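Side-chain contacts in putative Transcriptional Regulator (Rhodococcus sp., PDB 2IA2), which probably binds DNA through a helix-turn-helix domain as an IclR-type transcriptional regulator, with a C-terminal domain of the kind that senses effectors in relatives: residues Asp161-Tyr166 and Ala189-Arg194; Gly23-Arg28 and Arg44-Thr49. All coordinates share one frame; numbering follows the deposited sequence.

Contact 1: residues Asp161-Tyr166 and Ala189-Arg194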
ATOM      1  N   ASP A 161      13.544 -14.017 -23.483  1.00 45.58           N
ATOM      2  CA  ASP A 161      12.767 -14.851 -24.409  1.00 46.00           C
ATOM      3  C   ASP A 161      11.519 -14.119 -24.850  1.00 44.94           C
ATOM      4  O   ASP A 161      11.082 -14.277 -25.987  1.00 44.65           O
ATOM      5  CB  ASP A 161      12.436 -16.265 -23.879  1.00 46.90           C
ATOM      6  CG  ASP A 161      11.827 -16.274 -22.470  1.00 49.03           C
ATOM      7  OD1 ASP A 161      11.583 -15.192 -21.872  1.00 49.64           O
ATOM      8  OD2 ASP A 161      11.618 -17.401 -21.944  1.00 50.16           O
ATOM      9  N   GLU A 162      10.967 -13.306 -23.952  1.00 43.86           N
ATOM     10  CA  GLU A 162       9.785 -12.487 -24.281  1.00 43.45           C
ATOM     11  C   GLU A 162      10.139 -11.358 -25.223  1.00 42.30           C
ATOM     12  O   GLU A 162       9.431 -11.139 -26.206  1.00 42.75           O
ATOM     13  CB  GLU A 162       9.098 -11.937 -23.030  1.00 43.01           C
ATOM     14  CG  GLU A 162       8.586 -13.026 -22.123  1.00 46.57           C
ATOM     15  CD  GLU A 162       7.774 -12.516 -20.965  1.00 52.67           C
ATOM     16  OE1 GLU A 162       7.538 -11.293 -20.888  1.00 54.79           O
ATOM     17  OE2 GLU A 162       7.356 -13.358 -20.131  1.00 55.31           O
ATOM     18  N   LEU A 163      11.236 -10.660 -24.950  1.00 40.94           N
ATOM     19  CA  LEU A 163      11.724  -9.649 -25.876  1.00 40.91           C
ATOM     20  C   LEU A 163      11.942 -10.191 -27.303  1.00 42.22           C
ATOM     21  O   LEU A 163      11.535  -9.577 -28.289  1.00 41.34           O
ATOM     22  CB  LEU A 163      13.012  -9.012 -25.345  1.00 39.83           C
ATOM     23  CG  LEU A 163      13.653  -7.979 -26.268  1.00 38.46           C
ATOM     24  CD1 LEU A 163      12.687  -6.827 -26.560  1.00 36.65           C
ATOM     25  CD2 LEU A 163      14.955  -7.459 -25.655  1.00 41.73           C
ATOM     26  N   ASP A 164      12.609 -11.342 -27.403  1.00 44.32           N
ATOM     27  CA  ASP A 164      12.941 -11.951 -28.702  1.00 46.69           C
ATOM     28  C   ASP A 164      11.682 -12.351 -29.450  1.00 46.35           C
ATOM     29  O   ASP A 164      11.600 -12.171 -30.637  1.00 47.30           O
ATOM     30  CB  ASP A 164      13.902 -13.143 -28.502  1.00 48.61           C
ATOM     31  CG  ASP A 164      15.372 -12.695 -28.336  1.00 52.34           C
ATOM     32  OD1 ASP A 164      15.751 -11.703 -29.018  1.00 54.34           O
ATOM     33  OD2 ASP A 164      16.152 -13.335 -27.564  1.00 54.99           O
ATOM     34  N   ALA A 165      10.692 -12.856 -28.718  1.00 46.41           N
ATOM     35  CA  ALA A 165       9.364 -13.193 -29.244  1.00 46.38           C
ATOM     36  C   ALA A 165       8.642 -11.975 -29.789  1.00 45.88           C
ATOM     37  O   ALA A 165       8.075 -12.019 -30.881  1.00 46.84           O
ATOM     38  CB  ALA A 165       8.522 -13.820 -28.140  1.00 45.91           C
ATOM     39  N   TYR A 166       8.618 -10.914 -28.985  1.00 44.77           N
ATOM     40  CA  TYR A 166       8.071  -9.627 -29.393  1.00 44.18           C
ATOM     41  C   TYR A 166       8.696  -9.116 -30.697  1.00 45.29           C
ATOM     42  O   TYR A 166       7.992  -8.599 -31.588  1.00 45.98           O
ATOM     43  CB  TYR A 166       8.300  -8.585 -28.280  1.00 42.26           C
ATOM     44  CG  TYR A 166       8.116  -7.184 -28.798  1.00 39.11           C
ATOM     45  CD1 TYR A 166       6.839  -6.624 -28.897  1.00 38.14           C
ATOM     46  CD2 TYR A 166       9.196  -6.434 -29.215  1.00 36.14           C
ATOM     47  CE1 TYR A 166       6.644  -5.338 -29.354  1.00 35.93           C
ATOM     48  CE2 TYR A 166       9.020  -5.138 -29.686  1.00 34.76           C
ATOM     49  CZ  TYR A 166       7.750  -4.601 -29.761  1.00 37.34           C
ATOM     50  OH  TYR A 166       7.567  -3.327 -30.252  1.00 35.72           O
ATOM     51  N   ALA A 189      18.967  -0.703 -29.846  1.00 46.27           N
ATOM     52  CA  ALA A 189      18.485   0.502 -29.190  1.00 44.60           C
ATOM     53  C   ALA A 189      17.830   0.153 -27.840  1.00 44.01           C
ATOM     54  O   ALA A 189      18.031   0.852 -26.843  1.00 44.09           O
ATOM     55  CB  ALA A 189      17.520   1.235 -30.093  1.00 43.94           C
ATOM     56  N   ILE A 190      17.089  -0.957 -27.797  1.00 43.09           N
ATOM     57  CA  ILE A 190      16.447  -1.426 -26.563  1.00 41.81           C
ATOM     58  C   ILE A 190      17.461  -1.899 -25.507  1.00 42.02           C
ATOM     59  O   ILE A 190      17.308  -1.595 -24.334  1.00 40.21           O
ATOM     60  CB  ILE A 190      15.399  -2.519 -26.840  1.00 41.11           C
ATOM     61  CG1 ILE A 190      14.180  -1.913 -27.537  1.00 41.11           C
ATOM     62  CG2 ILE A 190      15.013  -3.218 -25.573  1.00 39.77           C
ATOM     63  CD1 ILE A 190      13.406  -2.887 -28.396  1.00 42.48           C
ATOM     64  N   LEU A 191      18.482  -2.654 -25.922  1.00 43.05           N
ATOM     65  CA  LEU A 191      19.529  -3.053 -24.994  1.00 44.24           C
ATOM     66  C   LEU A 191      20.357  -1.836 -24.524  1.00 44.25           C
ATOM     67  O   LEU A 191      20.805  -1.829 -23.380  1.00 44.27           O
ATOM     68  CB  LEU A 191      20.440  -4.160 -25.578  1.00 46.04           C
ATOM     69  CG  LEU A 191      19.779  -5.434 -26.130  1.00 47.40           C
ATOM     70  CD1 LEU A 191      20.852  -6.444 -26.669  1.00 49.42           C
ATOM     71  CD2 LEU A 191      18.868  -6.080 -25.114  1.00 45.09           C
ATOM     72  N   ALA A 192      20.560  -0.827 -25.379  1.00 43.92           N
ATOM     73  CA  ALA A 192      21.243   0.406 -24.922  1.00 44.45           C
ATOM     74  C   ALA A 192      20.456   1.047 -23.760  1.00 43.73           C
ATOM     75  O   ALA A 192      21.027   1.457 -22.769  1.00 43.63           O
ATOM     76  CB  ALA A 192      21.418   1.392 -26.058  1.00 44.44           C
ATOM     77  N   VAL A 193      19.130   1.092 -23.878  1.00 43.04           N
ATOM     78  CA  VAL A 193      18.257   1.575 -22.810  1.00 41.72           C
ATOM     79  C   VAL A 193      18.463   0.786 -21.530  1.00 41.39           C
ATOM     80  O   VAL A 193      18.475   1.333 -20.453  1.00 40.44           O
ATOM     81  CB  VAL A 193      16.767   1.462 -23.228  1.00 41.25           C
ATOM     82  CG1 VAL A 193      15.859   1.847 -22.069  1.00 38.65           C
ATOM     83  CG2 VAL A 193      16.502   2.334 -24.449  1.00 41.31           C
ATOM     84  N   ARG A 194      18.605  -0.523 -21.653  1.00 42.91           N
ATOM     85  CA  ARG A 194      18.891  -1.369 -20.492  1.00 43.59           C
ATOM     86  C   ARG A 194      20.185  -0.875 -19.818  1.00 43.55           C
ATOM     87  O   ARG A 194      20.196  -0.656 -18.622  1.00 43.15           O
ATOM     88  CB  ARG A 194      18.997  -2.830 -20.925  1.00 44.38           C
ATOM     89  CG  ARG A 194      18.598  -3.875 -19.874  1.00 45.05           C
ATOM     90  CD  ARG A 194      18.632  -5.290 -20.523  1.00 46.29           C
ATOM     91  NE  ARG A 194      17.337  -5.858 -20.954  1.00 48.42           N
ATOM     92  CZ  ARG A 194      17.174  -7.106 -21.399  1.00 50.00           C
ATOM     93  NH1 ARG A 194      18.228  -7.906 -21.518  1.00 52.98           N
ATOM     94  NH2 ARG A 194      15.975  -7.560 -21.743  1.00 48.79           N
TER
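L163 reaches across from helix 160-169 with a single methyl, CD2, which meets I190, L191 and R194 on helix 183-196. In the buried part of the contact, L163 CD2 lies 4.2 Å from I190 CG2, plain van der Waals packing. With CG trans to the main-chain nitrogen (chi1 177°), the L163 side chain stretches toward the other helix and bridges a wide gap: the axes come no closer than 13.1 Å and run roughly antiparallel, at 151°. Both helices belong to the IclR C-terminal domain, of the GAF clan, and a third, helix 149-156, packs L155 and A156 against I190. The looser, more exposed side is built differently, from L191 and the end of R194. L191 CD2 touches L163 CD2 at 4.2 Å, and R194 NH2 sits 4.0 Å from the same L163 CD2 in an oblique approach. Within its own helix, L191 CD2 also lies 4.0 Å over one face of the R194 guanidinium, displaced from its centre. The R194 chain bends at chi3 (-100°), and its polar end is gripped twice: NE donates to A156 O of helix 149-156, and NH1 forms a salt bridge with D160 OD1, at the start of helix 160-169.

Contact 2: residues Gly23-Arg28 and Arg44-Thr49; sequences GLAVIR and RATDLT
T46 OG1 is hydrogen-bonded to V42 O, one turn back in its own helix, and more weakly to A43 O, so the hydroxyl is spent on its own helix and the methyl makes the contact with residues 23-28. The torsion explains the division: chi1 of 55° places OG1 between N and C of its own backbone, and leaves CG2 trans to the carbonyl carbon, directed at helix 18-28. There T46 CG2 rests against the backbone as much as against side chains, 3.6 Å from A25 O and 4.0 Å from V26 CA. Beside this, A25 CB approaches T46 CG2 to 4.3 Å, and V26 CG2 meets the same T46 CG2 at 4.2 Å, the two branched side chains set obliquely to each other. At A25, whose side chain is CB alone, the backbones are close, with A25 CA and T46 CA 6.3 Å apart. V26 also packs on F56, L57 and L60 of helix 50-63, so it lies where three helices converge. After T46 the chain turns sharply: D47 has positive phi (64°) in a Schellman motif that ends helix 39-46, and T49 takes the N-cap position of helix 50-63. On the far flank, R28 NH1 bonds to Y65 OH of the second subunit, which places this helix at the dimer interface. Helix 39-46, this tight turn and helix 50-63, with helix 18-28 packed against them, form the helix-turn-helix of an IclR-type domain, probably DNA-binding.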
ATOM      1  N   GLY A  23       6.820  13.649  18.929  1.00 27.40           N
ATOM      2  CA  GLY A  23       5.906  12.512  19.122  1.00 27.20           C
ATOM      3  C   GLY A  23       5.926  11.517  17.956  1.00 26.17           C
ATOM      4  O   GLY A  23       5.847  10.287  18.185  1.00 26.79           O
ATOM      5  N   LEU A  24       6.004  12.027  16.714  1.00 25.52           N
ATOM      6  CA  LEU A  24       6.059  11.152  15.551  1.00 26.42           C
ATOM      7  C   LEU A  24       7.365  10.367  15.500  1.00 26.15           C
ATOM      8  O   LEU A  24       7.358   9.201  15.084  1.00 27.29           O
ATOM      9  CB  LEU A  24       5.817  11.957  14.236  1.00 27.20           C
ATOM     10  CG  LEU A  24       4.385  12.553  14.159  1.00 29.22           C
ATOM     11  CD1 LEU A  24       4.266  13.524  12.988  1.00 28.14           C
ATOM     12  CD2 LEU A  24       3.370  11.450  14.029  1.00 24.38           C
ATOM     13  N   ALA A  25       8.488  11.012  15.874  1.00 25.47           N
ATOM     14  CA  ALA A  25       9.787  10.361  15.880  1.00 25.02           C
ATOM     15  C   ALA A  25       9.795   9.233  16.876  1.00 23.84           C
ATOM     16  O   ALA A  25      10.443   8.216  16.647  1.00 23.17           O
ATOM     17  CB  ALA A  25      10.946  11.370  16.177  1.00 25.41           C
ATOM     18  N   VAL A  26       9.086   9.408  17.980  1.00 23.82           N
ATOM     19  CA  VAL A  26       8.943   8.353  18.970  1.00 23.45           C
ATOM     20  C   VAL A  26       8.172   7.133  18.371  1.00 24.45           C
ATOM     21  O   VAL A  26       8.598   5.992  18.485  1.00 24.53           O
ATOM     22  CB  VAL A  26       8.286   8.884  20.291  1.00 24.43           C
ATOM     23  CG1 VAL A  26       7.883   7.745  21.205  1.00 23.99           C
ATOM     24  CG2 VAL A  26       9.212   9.919  21.047  1.00 25.25           C
ATOM     25  N   ILE A  27       7.084   7.372  17.657  1.00 24.25           N
ATOM     26  CA  ILE A  27       6.335   6.262  17.048  1.00 23.08           C
ATOM     27  C   ILE A  27       7.260   5.585  16.039  1.00 24.31           C
ATOM     28  O   ILE A  27       7.321   4.351  16.012  1.00 23.75           O
ATOM     29  CB  ILE A  27       5.061   6.762  16.269  1.00 23.46           C
ATOM     30  CG1 ILE A  27       4.013   7.284  17.249  1.00 23.97           C
ATOM     31  CG2 ILE A  27       4.482   5.654  15.367  1.00 23.97           C
ATOM     32  CD1 ILE A  27       2.814   7.961  16.580  1.00 22.39           C
ATOM     33  N   ARG A  28       8.003   6.380  15.245  1.00 23.74           N
ATOM     34  CA  ARG A  28       8.871   5.811  14.184  1.00 25.28           C
ATOM     35  C   ARG A  28      10.085   5.018  14.725  1.00 25.33           C
ATOM     36  O   ARG A  28      10.718   4.258  13.970  1.00 26.80           O
ATOM     37  CB  ARG A  28       9.459   6.929  13.263  1.00 25.34           C
ATOM     38  CG  ARG A  28       8.460   7.723  12.464  1.00 29.73           C
ATOM     39  CD  ARG A  28       8.107   7.153  11.157  1.00 31.15           C
ATOM     40  NE  ARG A  28       9.240   6.746  10.302  1.00 33.14           N
ATOM     41  CZ  ARG A  28       9.665   7.426   9.236  1.00 34.94           C
ATOM     42  NH1 ARG A  28       9.106   8.580   8.917  1.00 32.88           N
ATOM     43  NH2 ARG A  28      10.652   6.944   8.487  1.00 35.10           N
ATOM     44  N   ARG A  44      17.549   7.762  23.485  1.00 28.29           N
ATOM     45  CA  ARG A  44      18.711   7.572  22.608  1.00 30.11           C
ATOM     46  C   ARG A  44      18.356   7.522  21.131  1.00 28.93           C
ATOM     47  O   ARG A  44      19.037   8.089  20.310  1.00 29.18           O
ATOM     48  CB  ARG A  44      19.416   6.277  22.955  1.00 31.90           C
ATOM     49  CG  ARG A  44      20.853   6.130  22.390  1.00 36.66           C
ATOM     50  CD  ARG A  44      21.285   4.660  22.431  1.00 41.01           C
ATOM     51  NE  ARG A  44      22.722   4.479  22.165  1.00 50.81           N
ATOM     52  CZ  ARG A  44      23.370   3.289  22.226  1.00 57.54           C
ATOM     53  NH1 ARG A  44      22.707   2.168  22.546  1.00 58.16           N
ATOM     54  NH2 ARG A  44      24.689   3.199  21.966  1.00 58.19           N
ATOM     55  N   ALA A  45      17.288   6.818  20.790  1.00 29.36           N
ATOM     56  CA  ALA A  45      16.896   6.626  19.390  1.00 27.80           C
ATOM     57  C   ALA A  45      16.343   7.895  18.717  1.00 27.87           C
ATOM     58  O   ALA A  45      16.347   7.993  17.475  1.00 27.74           O
ATOM     59  CB  ALA A  45      15.869   5.522  19.305  1.00 27.47           C
ATOM     60  N   THR A  46      15.881   8.861  19.522  1.00 26.17           N
ATOM     61  CA  THR A  46      15.213  10.027  19.003  1.00 27.50           C
ATOM     62  C   THR A  46      16.023  11.285  19.313  1.00 28.97           C
ATOM     63  O   THR A  46      15.545  12.423  19.063  1.00 29.57           O
ATOM     64  CB  THR A  46      13.804  10.171  19.610  1.00 25.84           C
ATOM     65  OG1 THR A  46      13.925  10.183  21.029  1.00 29.08           O
ATOM     66  CG2 THR A  46      12.870   8.982  19.218  1.00 27.64           C
ATOM     67  N   ASP A  47      17.242  11.106  19.858  1.00 29.41           N
ATOM     68  CA  ASP A  47      18.108  12.265  20.177  1.00 30.24           C
ATOM     69  C   ASP A  47      17.508  13.167  21.265  1.00 29.22           C
ATOM     70  O   ASP A  47      17.743  14.379  21.320  1.00 30.02           O
ATOM     71  CB  ASP A  47      18.416  13.043  18.899  1.00 30.54           C
ATOM     72  CG  ASP A  47      19.404  12.322  18.005  1.00 33.68           C
ATOM     73  OD1 ASP A  47      20.270  11.522  18.509  1.00 33.07           O
ATOM     74  OD2 ASP A  47      19.355  12.606  16.787  1.00 37.93           O
ATOM     75  N   LEU A  48      16.754  12.543  22.161  1.00 29.65           N
ATOM     76  CA  LEU A  48      16.043  13.253  23.243  1.00 29.93           C
ATOM     77  C   LEU A  48      16.696  12.893  24.574  1.00 30.62           C
ATOM     78  O   LEU A  48      17.707  12.210  24.606  1.00 31.96           O
ATOM     79  CB  LEU A  48      14.524  12.901  23.238  1.00 28.73           C
ATOM     80  CG  LEU A  48      13.757  13.424  22.011  1.00 30.18           C
ATOM     81  CD1 LEU A  48      12.319  13.081  22.136  1.00 30.96           C
ATOM     82  CD2 LEU A  48      13.960  14.963  21.713  1.00 28.96           C
ATOM     83  N   THR A  49      16.121  13.368  25.677  1.00 31.56           N
ATOM     84  CA  THR A  49      16.549  12.984  27.030  1.00 31.21           C
ATOM     85  C   THR A  49      15.437  12.121  27.629  1.00 30.11           C
ATOM     86  O   THR A  49      14.347  12.049  27.073  1.00 29.23           O
ATOM     87  CB  THR A  49      16.720  14.208  27.913  1.00 30.93           C
ATOM     88  OG1 THR A  49      15.484  14.915  27.953  1.00 34.01           O
ATOM     89  CG2 THR A  49      17.786  15.220  27.310  1.00 34.10           C
TER

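Overall arrangement
From the N terminus, the chain first closes contact 2, where residues 44-49 return to 23-28 across 15 residues that include strand 37-38 and the start of helix 39-46. It then runs through helix 50-63 and strands 66-68 and 72-75 before entering the C-terminal domain with its six-stranded antiparallel sheet. Contact 1 closes much later, with 22 residues between segments 161-166 and 189-194. The two loops follow in series, neither nesting nor crossing. The centres of contact 1 and contact 2 are 48 Å apart, on opposite sides of the chain's centre. The nearest atoms of contact 1 and contact 2 are about 30 Å apart. Contact 2 thus ties helices within the helix-turn-helix domain, and contact 1 within the C-terminal domain.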